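Local coordinates for uncharacterized protein Atu2452 (Agrobacterium tumefaciens, PDB 2R8B) that is of unknown function but is probably a serine hydrolase with an alpha/beta-hydrolase fold, related to the dienelactone hydrolases, at residues A[51-56]-A[128-133]; A[77-82]-A[89-94]; A[113-118]-A[173-178]. One frame throughout, in Å; residues are numbered along the deposited sequence.

Contact 1: A[51-56]-A[128-133]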
loop_
_atom_site.group_PDB
_atom_site.type_symbol
_atom_site.label_atom_id
_atom_site.label_comp_id
_atom_site.label_asym_id
_atom_site.label_seq_id
_atom_site.Cartn_x
_atom_site.Cartn_y
_atom_site.Cartn_z
ATOM N N TYR A 51 15.490 -0.534 -0.620
ATOM C CA TYR A 51 14.954 -1.176 -1.802
ATOM C C TYR A 51 15.511 -0.396 -2.964
ATOM O O TYR A 51 15.754 0.826 -2.863
ATOM C CB TYR A 51 13.426 -1.073 -1.859
ATOM C CG TYR A 51 12.648 -1.834 -0.787
ATOM C CD1 TYR A 51 12.314 -3.185 -0.947
ATOM C CD2 TYR A 51 12.211 -1.185 0.368
ATOM C CE1 TYR A 51 11.588 -3.868 0.027
ATOM C CE2 TYR A 51 11.500 -1.850 1.345
ATOM C CZ TYR A 51 11.188 -3.193 1.175
ATOM O OH TYR A 51 10.482 -3.830 2.174
ATOM N N PHE A 52 15.714 -1.104 -4.065
ATOM C CA PHE A 52 15.886 -0.474 -5.351
ATOM C C PHE A 52 14.581 0.205 -5.683
ATOM O O PHE A 52 13.526 -0.344 -5.463
ATOM C CB PHE A 52 16.194 -1.516 -6.424
ATOM C CG PHE A 52 16.582 -0.904 -7.736
ATOM C CD1 PHE A 52 17.899 -0.425 -7.936
ATOM C CD2 PHE A 52 15.625 -0.728 -8.754
ATOM C CE1 PHE A 52 18.265 0.187 -9.138
ATOM C CE2 PHE A 52 15.989 -0.120 -9.973
ATOM C CZ PHE A 52 17.316 0.339 -10.159
ATOM N N HIS A 53 14.620 1.415 -6.197
ATOM C CA HIS A 53 13.352 2.103 -6.420
ATOM C C HIS A 53 13.480 3.245 -7.410
ATOM O O HIS A 53 14.568 3.754 -7.620
ATOM C CB HIS A 53 12.792 2.618 -5.085
ATOM C CG HIS A 53 13.654 3.639 -4.402
ATOM N ND1 HIS A 53 14.731 3.297 -3.616
ATOM C CD2 HIS A 53 13.570 4.993 -4.353
ATOM C CE1 HIS A 53 15.286 4.398 -3.131
ATOM N NE2 HIS A 53 14.604 5.439 -3.565
ATOM N N LYS A 54 12.374 3.642 -8.027
ATOM C CA LYS A 54 12.325 4.966 -8.647
ATOM C C LYS A 54 12.016 6.058 -7.588
ATOM O O LYS A 54 11.342 5.781 -6.576
ATOM C CB LYS A 54 11.281 4.993 -9.765
ATOM C CG LYS A 54 11.769 4.448 -11.088
ATOM C CD LYS A 54 11.533 5.442 -12.249
ATOM C CE LYS A 54 12.043 4.869 -13.581
ATOM N NZ LYS A 54 13.508 5.067 -13.720
ATOM N N SER A 55 12.492 7.292 -7.820
ATOM C CA SER A 55 12.078 8.445 -7.002
ATOM C C SER A 55 11.927 9.755 -7.770
ATOM O O SER A 55 12.648 10.014 -8.729
ATOM C CB SER A 55 13.016 8.646 -5.811
ATOM O OG SER A 55 14.364 8.651 -6.231
ATOM N N ARG A 56 11.004 10.598 -7.319
ATOM C CA ARG A 56 10.853 11.953 -7.869
ATOM C C ARG A 56 10.742 12.895 -6.677
ATOM O O ARG A 56 9.728 12.882 -5.965
ATOM C CB ARG A 56 9.603 12.015 -8.755
ATOM C CG ARG A 56 9.558 13.119 -9.755
ATOM C CD ARG A 56 8.687 14.275 -9.316
ATOM N NE ARG A 56 7.273 13.927 -9.240
ATOM C CZ ARG A 56 6.308 14.786 -8.897
ATOM N NH1 ARG A 56 6.633 16.068 -8.634
ATOM N NH2 ARG A 56 5.026 14.376 -8.810
ATOM N N ALA A 128 8.675 -0.013 6.642
ATOM C CA ALA A 128 8.558 1.037 7.630
ATOM C C ALA A 128 9.828 1.903 7.636
ATOM O O ALA A 128 9.751 3.118 7.489
ATOM C CB ALA A 128 8.335 0.444 8.978
ATOM N N ASP A 129 10.989 1.265 7.782
ATOM C CA ASP A 129 12.251 1.975 7.906
ATOM C C ASP A 129 12.550 2.824 6.688
ATOM O O ASP A 129 12.899 4.012 6.820
ATOM C CB ASP A 129 13.379 0.982 8.154
ATOM C CG ASP A 129 13.358 0.451 9.562
ATOM O OD1 ASP A 129 12.815 1.187 10.418
ATOM O OD2 ASP A 129 13.862 -0.677 9.818
ATOM N N PHE A 130 12.403 2.182 5.527
ATOM C CA PHE A 130 12.563 2.754 4.218
ATOM C C PHE A 130 11.696 4.000 4.144
ATOM O O PHE A 130 12.189 5.083 3.878
ATOM C CB PHE A 130 12.123 1.697 3.208
ATOM C CG PHE A 130 12.188 2.128 1.770
ATOM C CD1 PHE A 130 13.397 2.175 1.088
ATOM C CD2 PHE A 130 11.033 2.405 1.068
ATOM C CE1 PHE A 130 13.460 2.543 -0.262
ATOM C CE2 PHE A 130 11.093 2.764 -0.281
ATOM C CZ PHE A 130 12.311 2.843 -0.934
ATOM N N ILE A 131 10.416 3.872 4.438
ATOM C CA ILE A 131 9.548 5.048 4.456
ATOM C C ILE A 131 10.012 6.150 5.455
ATOM O O ILE A 131 10.242 7.267 5.029
ATOM C CB ILE A 131 8.043 4.637 4.603
ATOM C CG1 ILE A 131 7.578 3.927 3.327
ATOM C CG2 ILE A 131 7.157 5.868 4.855
ATOM C CD1 ILE A 131 6.407 3.030 3.512
ATOM N N LYS A 132 10.171 5.854 6.745
ATOM C CA LYS A 132 10.708 6.834 7.722
ATOM C C LYS A 132 12.007 7.533 7.251
ATOM O O LYS A 132 12.220 8.743 7.497
ATOM C CB LYS A 132 10.995 6.178 9.083
ATOM C CG LYS A 132 9.761 5.808 9.918
ATOM C CD LYS A 132 9.972 4.467 10.646
ATOM C CE LYS A 132 8.912 4.191 11.726
ATOM N NZ LYS A 132 9.316 4.841 13.020
ATOM N N ALA A 133 12.881 6.745 6.614
ATOM C CA ALA A 133 14.206 7.211 6.215
ATOM C C ALA A 133 14.090 8.192 5.049
ATOM O O ALA A 133 14.819 9.168 5.005
ATOM C CB ALA A 133 15.142 6.024 5.878
#
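Phe130 is the residue of helix segment 128-133 that meets Tyr51 and His53. With CG anti to the backbone N (chi1 179°), the phenyl group reaches out from the helix toward the other segment. Near the root of the ring, Tyr51 comes in over one face with its CD2 edge, and Tyr51 CD2 lies 3.6 Å from Phe130 CG. The two planes stand at 87° in a T-shaped pair with centroids 5.0 Å apart. At the far end the roles reverse: the CZ edge of Phe130 points at a face of His53, with Phe130 CZ 3.6 Å from His53 ND1. A nearly straight hydrogen bond (169°) within its own segment, given by His53 ND1 to Tyr51 O at 2.8 Å, fixes the imidazole's rotation; it lies in the imidazole plane but meets the carbonyl from above its plane. Farther on, the helix continues with Lys132 N bonded to Ala128 O. The cluster thus bridges helix 117-138 and both edge strand 53-56, which hydrogen-bonds to strand 90-94, and the loop leading into it. Leu92 and Pro94 of strand 90-94 pack against the three aromatic side chains, while Lys126 of the helix makes a cation-pi contact with Tyr51.

Contact 2: A[77-82]-A[89-94]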
loop_
_atom_site.group_PDB
_atom_site.type_symbol
_atom_site.label_atom_id
_atom_site.label_comp_id
_atom_site.label_asym_id
_atom_site.label_seq_id
_atom_site.Cartn_x
_atom_site.Cartn_y
_atom_site.Cartn_z
ATOM N N GLN A 77 5.581 0.278 -12.810
ATOM C CA GLN A 77 4.133 0.083 -12.776
ATOM C C GLN A 77 3.434 1.350 -12.321
ATOM O O GLN A 77 2.716 1.991 -13.111
ATOM C CB GLN A 77 3.720 -1.070 -11.864
ATOM C CG GLN A 77 3.598 -2.393 -12.595
ATOM C CD GLN A 77 2.399 -3.217 -12.126
ATOM O OE1 GLN A 77 2.014 -3.228 -10.934
ATOM N NE2 GLN A 77 1.793 -3.913 -13.074
ATOM N N PHE A 78 3.686 1.738 -11.073
ATOM C CA PHE A 78 2.917 2.821 -10.484
ATOM C C PHE A 78 3.503 4.240 -10.429
ATOM O O PHE A 78 2.791 5.172 -10.030
ATOM C CB PHE A 78 2.393 2.384 -9.131
ATOM C CG PHE A 78 1.252 1.443 -9.235
ATOM C CD1 PHE A 78 -0.041 1.918 -9.388
ATOM C CD2 PHE A 78 1.463 0.059 -9.213
ATOM C CE1 PHE A 78 -1.115 1.040 -9.483
ATOM C CE2 PHE A 78 0.387 -0.839 -9.320
ATOM C CZ PHE A 78 -0.900 -0.337 -9.458
ATOM N N PHE A 79 4.763 4.405 -10.847
ATOM C CA PHE A 79 5.460 5.683 -10.755
ATOM C C PHE A 79 4.713 6.849 -11.392
ATOM O O PHE A 79 4.369 7.783 -10.674
ATOM C CB PHE A 79 6.897 5.590 -11.301
ATOM C CG PHE A 79 7.789 6.776 -10.942
ATOM C CD1 PHE A 79 8.236 6.961 -9.638
ATOM C CD2 PHE A 79 8.205 7.672 -11.931
ATOM C CE1 PHE A 79 9.050 8.005 -9.304
ATOM C CE2 PHE A 79 9.049 8.733 -11.627
ATOM C CZ PHE A 79 9.478 8.906 -10.303
ATOM N N ASP A 80 4.463 6.844 -12.705
ATOM C CA ASP A 80 3.928 8.084 -13.296
ATOM C C ASP A 80 2.475 8.188 -12.969
ATOM O O ASP A 80 1.930 9.286 -12.871
ATOM C CB ASP A 80 4.172 8.223 -14.797
ATOM C CG ASP A 80 5.319 7.385 -15.262
ATOM O OD1 ASP A 80 6.168 7.891 -16.015
ATOM O OD2 ASP A 80 5.354 6.197 -14.833
ATOM N N PHE A 81 1.853 7.040 -12.754
ATOM C CA PHE A 81 0.480 7.027 -12.302
ATOM C C PHE A 81 0.272 7.944 -11.095
ATOM O O PHE A 81 -0.625 8.796 -11.093
ATOM C CB PHE A 81 0.055 5.629 -11.945
ATOM C CG PHE A 81 -1.347 5.563 -11.484
ATOM C CD1 PHE A 81 -2.389 5.918 -12.344
ATOM C CD2 PHE A 81 -1.655 5.170 -10.190
ATOM C CE1 PHE A 81 -3.721 5.849 -11.928
ATOM C CE2 PHE A 81 -3.001 5.083 -9.770
ATOM C CZ PHE A 81 -4.022 5.435 -10.635
ATOM N N GLY A 82 1.113 7.749 -10.081
ATOM C CA GLY A 82 1.186 8.624 -8.912
ATOM C C GLY A 82 1.975 9.937 -9.046
ATOM O O GLY A 82 1.918 10.779 -8.168
ATOM N N ALA A 89 3.937 15.838 -4.829
ATOM C CA ALA A 89 4.299 14.974 -3.726
ATOM C C ALA A 89 5.684 14.501 -4.064
ATOM O O ALA A 89 6.040 14.463 -5.246
ATOM C CB ALA A 89 3.328 13.786 -3.629
ATOM N N THR A 90 6.476 14.169 -3.052
ATOM C CA THR A 90 7.698 13.462 -3.341
ATOM C C THR A 90 7.305 12.012 -3.557
ATOM O O THR A 90 6.494 11.480 -2.814
ATOM C CB THR A 90 8.890 13.715 -2.339
ATOM O OG1 THR A 90 9.525 12.463 -2.060
ATOM C CG2 THR A 90 8.492 14.539 -1.021
ATOM N N ILE A 91 7.801 11.396 -4.628
ATOM C CA ILE A 91 7.241 10.110 -5.061
ATOM C C ILE A 91 8.226 8.996 -5.074
ATOM O O ILE A 91 9.314 9.084 -5.643
ATOM C CB ILE A 91 6.548 10.181 -6.426
ATOM C CG1 ILE A 91 5.164 10.766 -6.230
ATOM C CG2 ILE A 91 6.343 8.779 -7.031
ATOM C CD1 ILE A 91 4.761 11.623 -7.357
ATOM N N LEU A 92 7.801 7.892 -4.516
ATOM C CA LEU A 92 8.722 6.864 -4.208
ATOM C C LEU A 92 8.163 5.498 -4.631
ATOM O O LEU A 92 7.079 5.108 -4.232
ATOM C CB LEU A 92 8.950 6.993 -2.721
ATOM C CG LEU A 92 10.103 6.206 -2.193
ATOM C CD1 LEU A 92 10.608 6.939 -0.999
ATOM C CD2 LEU A 92 9.448 4.862 -1.822
ATOM N N SER A 93 8.875 4.775 -5.477
ATOM C CA SER A 93 8.295 3.539 -6.004
ATOM C C SER A 93 9.329 2.415 -6.143
ATOM O O SER A 93 10.115 2.390 -7.093
ATOM C CB SER A 93 7.563 3.817 -7.318
ATOM O OG SER A 93 7.522 2.666 -8.124
ATOM N N PRO A 94 9.330 1.491 -5.169
ATOM C CA PRO A 94 10.301 0.418 -5.090
ATOM C C PRO A 94 9.853 -0.814 -5.840
ATOM O O PRO A 94 8.623 -1.064 -5.975
ATOM C CB PRO A 94 10.337 0.096 -3.595
ATOM C CG PRO A 94 9.024 0.626 -3.041
ATOM C CD PRO A 94 8.348 1.432 -4.070
#
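The weakly bonded, kinked helix segment 77-82 runs nearly antiparallel to strand 90-94, at 165° with axes 7.9 Å apart at their closest, and Phe79 meets Ser93 with their CA atoms 5.9 Å apart. No hydrogen bond joins the two segments, and the contact is mainly apolar. Phe79 carries most of the helix's share. Its chi1 of -166° sets CG opposite the backbone N and swings the ring toward the strand, although its CB does not point directly there. One side of the phenyl group, atoms CD1 and CE1, then slants against the CG2 branch of Ile91, and Phe79 CE1 lies 3.6 Å from Ile91 CG2. Ser93 CB meets the ring at its edge, near the plane, with Phe79 CD1 4.0 Å from Ser93 CB. Ser93 presents this methylene group to the phenyl and gives its polar end to the start of the helix, where OG is hydrogen-bonded to Glu75 O. The other branch of Ile91 is turned to the helix backbone, its CD1 methyl group meeting the carbonyl O of Gly82. Arg56 and Lys54 of edge strand 53-56 extend the cover over Phe79. Strand 64-68, helix 75-85 and strand 90-94 form a beta-alpha-beta crossover, in which the helix packs on one face of the sheet while its two flanking strands lie parallel and adjacent, an element of the alpha/beta-hydrolase fold.

Contact 3: A[113-118]-A[173-178]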
loop_
_atom_site.group_PDB
_atom_site.type_symbol
_atom_site.label_atom_id
_atom_site.label_comp_id
_atom_site.label_asym_id
_atom_site.label_seq_id
_atom_site.Cartn_x
_atom_site.Cartn_y
_atom_site.Cartn_z
ATOM N N GLY A 113 0.832 -21.018 -2.195
ATOM C CA GLY A 113 0.295 -19.692 -1.926
ATOM C C GLY A 113 0.068 -19.112 -0.555
ATOM O O GLY A 113 -0.461 -17.994 -0.455
ATOM N N VAL A 114 0.455 -19.815 0.507
ATOM C CA VAL A 114 0.150 -19.291 1.875
ATOM C C VAL A 114 1.260 -18.363 2.367
ATOM O O VAL A 114 2.450 -18.715 2.240
ATOM C CB VAL A 114 -0.333 -20.432 2.911
ATOM C CG1 VAL A 114 -0.042 -21.804 2.392
ATOM C CG2 VAL A 114 0.181 -20.230 4.355
ATOM N N TYR A 115 0.889 -17.199 2.899
ATOM C CA TYR A 115 1.904 -16.225 3.324
ATOM C C TYR A 115 2.900 -16.725 4.366
ATOM O O TYR A 115 2.511 -17.290 5.409
ATOM C CB TYR A 115 1.301 -15.009 3.974
ATOM C CG TYR A 115 0.353 -14.163 3.174
ATOM C CD1 TYR A 115 0.078 -14.441 1.821
ATOM C CD2 TYR A 115 -0.247 -13.042 3.770
ATOM C CE1 TYR A 115 -0.787 -13.674 1.120
ATOM C CE2 TYR A 115 -1.092 -12.250 3.071
ATOM C CZ TYR A 115 -1.369 -12.578 1.752
ATOM O OH TYR A 115 -2.235 -11.787 1.043
ATOM N N ASP A 116 4.177 -16.443 4.100
ATOM C CA ASP A 116 5.256 -16.641 5.059
ATOM C C ASP A 116 5.224 -15.478 6.076
ATOM O O ASP A 116 5.530 -14.312 5.735
ATOM C CB ASP A 116 6.585 -16.731 4.293
ATOM C CG ASP A 116 7.817 -16.769 5.207
ATOM O OD1 ASP A 116 7.799 -16.141 6.286
ATOM O OD2 ASP A 116 8.825 -17.413 4.837
HETATM N N MSE A 117 4.843 -15.794 7.316
HETATM C CA MSE A 117 4.681 -14.777 8.357
HETATM C C MSE A 117 5.991 -14.165 8.900
HETATM O O MSE A 117 5.987 -12.981 9.281
HETATM C CB MSE A 117 3.801 -15.290 9.498
HETATM C CG MSE A 117 2.342 -15.554 9.111
HETATM SE SE MSE A 117 1.277 -13.990 8.435
HETATM C CE MSE A 117 1.437 -14.307 6.540
ATOM N N VAL A 118 7.081 -14.946 8.961
ATOM C CA VAL A 118 8.401 -14.386 9.298
ATOM C C VAL A 118 8.879 -13.441 8.200
ATOM O O VAL A 118 9.376 -12.347 8.500
ATOM C CB VAL A 118 9.549 -15.427 9.690
ATOM C CG1 VAL A 118 9.076 -16.387 10.744
ATOM C CG2 VAL A 118 10.153 -16.175 8.481
ATOM N N HIS A 173 -7.498 -4.171 -4.001
ATOM C CA HIS A 173 -7.629 -5.588 -3.975
ATOM C C HIS A 173 -6.634 -6.159 -2.965
ATOM O O HIS A 173 -5.738 -6.880 -3.349
ATOM C CB HIS A 173 -7.394 -6.166 -5.371
ATOM C CG HIS A 173 -8.394 -5.700 -6.385
ATOM N ND1 HIS A 173 -9.444 -6.481 -6.822
ATOM C CD2 HIS A 173 -8.512 -4.524 -7.043
ATOM C CE1 HIS A 173 -10.168 -5.809 -7.696
ATOM N NE2 HIS A 173 -9.621 -4.617 -7.848
ATOM N N PRO A 174 -6.778 -5.815 -1.674
ATOM C CA PRO A 174 -6.008 -6.479 -0.632
ATOM C C PRO A 174 -6.522 -7.877 -0.355
ATOM O O PRO A 174 -7.661 -8.214 -0.736
ATOM C CB PRO A 174 -6.312 -5.636 0.599
ATOM C CG PRO A 174 -7.700 -5.175 0.346
ATOM C CD PRO A 174 -7.665 -4.793 -1.095
ATOM N N LEU A 175 -5.701 -8.668 0.335
ATOM C CA LEU A 175 -6.043 -10.023 0.797
ATOM C C LEU A 175 -5.345 -10.120 2.138
ATOM O O LEU A 175 -4.127 -10.186 2.176
ATOM C CB LEU A 175 -5.403 -11.055 -0.126
ATOM C CG LEU A 175 -5.810 -12.526 -0.106
ATOM C CD1 LEU A 175 -4.592 -13.430 -0.393
ATOM C CD2 LEU A 175 -6.514 -12.951 1.141
ATOM N N ILE A 176 -6.070 -10.062 3.242
ATOM C CA ILE A 176 -5.423 -10.318 4.536
ATOM C C ILE A 176 -6.164 -11.466 5.175
ATOM O O ILE A 176 -7.364 -11.344 5.421
ATOM C CB ILE A 176 -5.443 -9.074 5.445
ATOM C CG1 ILE A 176 -4.589 -7.952 4.841
ATOM C CG2 ILE A 176 -4.945 -9.390 6.797
ATOM C CD1 ILE A 176 -3.142 -8.012 5.185
ATOM N N PRO A 177 -5.455 -12.594 5.406
ATOM C CA PRO A 177 -5.976 -13.929 5.874
ATOM C C PRO A 177 -6.125 -14.112 7.373
ATOM O O PRO A 177 -6.856 -15.021 7.845
ATOM C CB PRO A 177 -4.914 -14.920 5.380
ATOM C CG PRO A 177 -3.608 -14.074 5.325
ATOM C CD PRO A 177 -4.000 -12.614 5.133
ATOM N N PHE A 178 -5.411 -13.284 8.117
ATOM C CA PHE A 178 -5.311 -13.475 9.548
ATOM C C PHE A 178 -6.145 -12.370 10.179
ATOM O O PHE A 178 -6.650 -11.514 9.484
ATOM C CB PHE A 178 -3.848 -13.423 9.984
ATOM C CG PHE A 178 -3.118 -12.156 9.564
ATOM C CD1 PHE A 178 -3.200 -11.000 10.324
ATOM C CD2 PHE A 178 -2.326 -12.133 8.432
ATOM C CE1 PHE A 178 -2.539 -9.854 9.943
ATOM C CE2 PHE A 178 -1.639 -10.981 8.059
ATOM C CZ PHE A 178 -1.747 -9.849 8.806
#
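Tyr115, in the loop just before helix 117-138, and Met117, in its first turn, meet Leu175, Pro177 and Phe178 of the loop that follows strand 168-172 in this alpha/beta-hydrolase fold. The apolar contacts centre on the Tyr115 ring, which extends across to the loop: Pro177 lies along its CD2-CE2 side and Leu175 meets the hydroxyl end. Tyr115 CE2 is 3.6 Å from Pro177 CD, the two side chains crossing at about a right angle. Leu175 CD1 is 4.0 Å from Tyr115 CZ. A second kind of interaction is a Met-aromatic contact: the selenomethionine Met117 bends at chi2 (-61°), bringing SE obliquely to the Phe178 ring, 4.8 Å from its centroid and 4.1 Å from Phe178 CD2. Ile176 CG2 of the same loop sits over the centre of one face of that ring. Phe107 meets the tyrosine edge-to-face, and helix 150-161 flanks the loop through Asn153. Leu175 is close to, but not in contact with, Ser149, His230 and Asp199, which have the geometry of a Ser-His-Asp triad and may form one. A bound sulfate ion, probably from the crystallisation liquor, lies beside the tyrosine hydroxyl, at most weakly bonded to it; the contact may therefore border the active-site region. The polar link is a single hydrogen bond, in which Tyr115 OH donates to Leu175 O at 2.7 Å, the hydroxyl oxygen tilted 35° from the carbonyl plane.

From the N terminus, residues 51-56 open the longest loop, which contact 1 closes 72 residues later on helix 117-138. Contact 2 is nested inside it, a local closure between helix 75-85 and the strand after it. These two contacts touch: Lys54 N lies 2.7 Å from Ser93 O, as neighbouring strands of one sheet, so helices on both faces are tied to the sheet's edge. Contact 3 opens at 113-118, after contact 2 has closed and before contact 1 does, and closes last, at 173-178, so contacts 1 and 3 cross. Both use helix 117-138, with centres about 23 Å apart, and contact 3 joins its N-terminal end to the loop after strand 168-172.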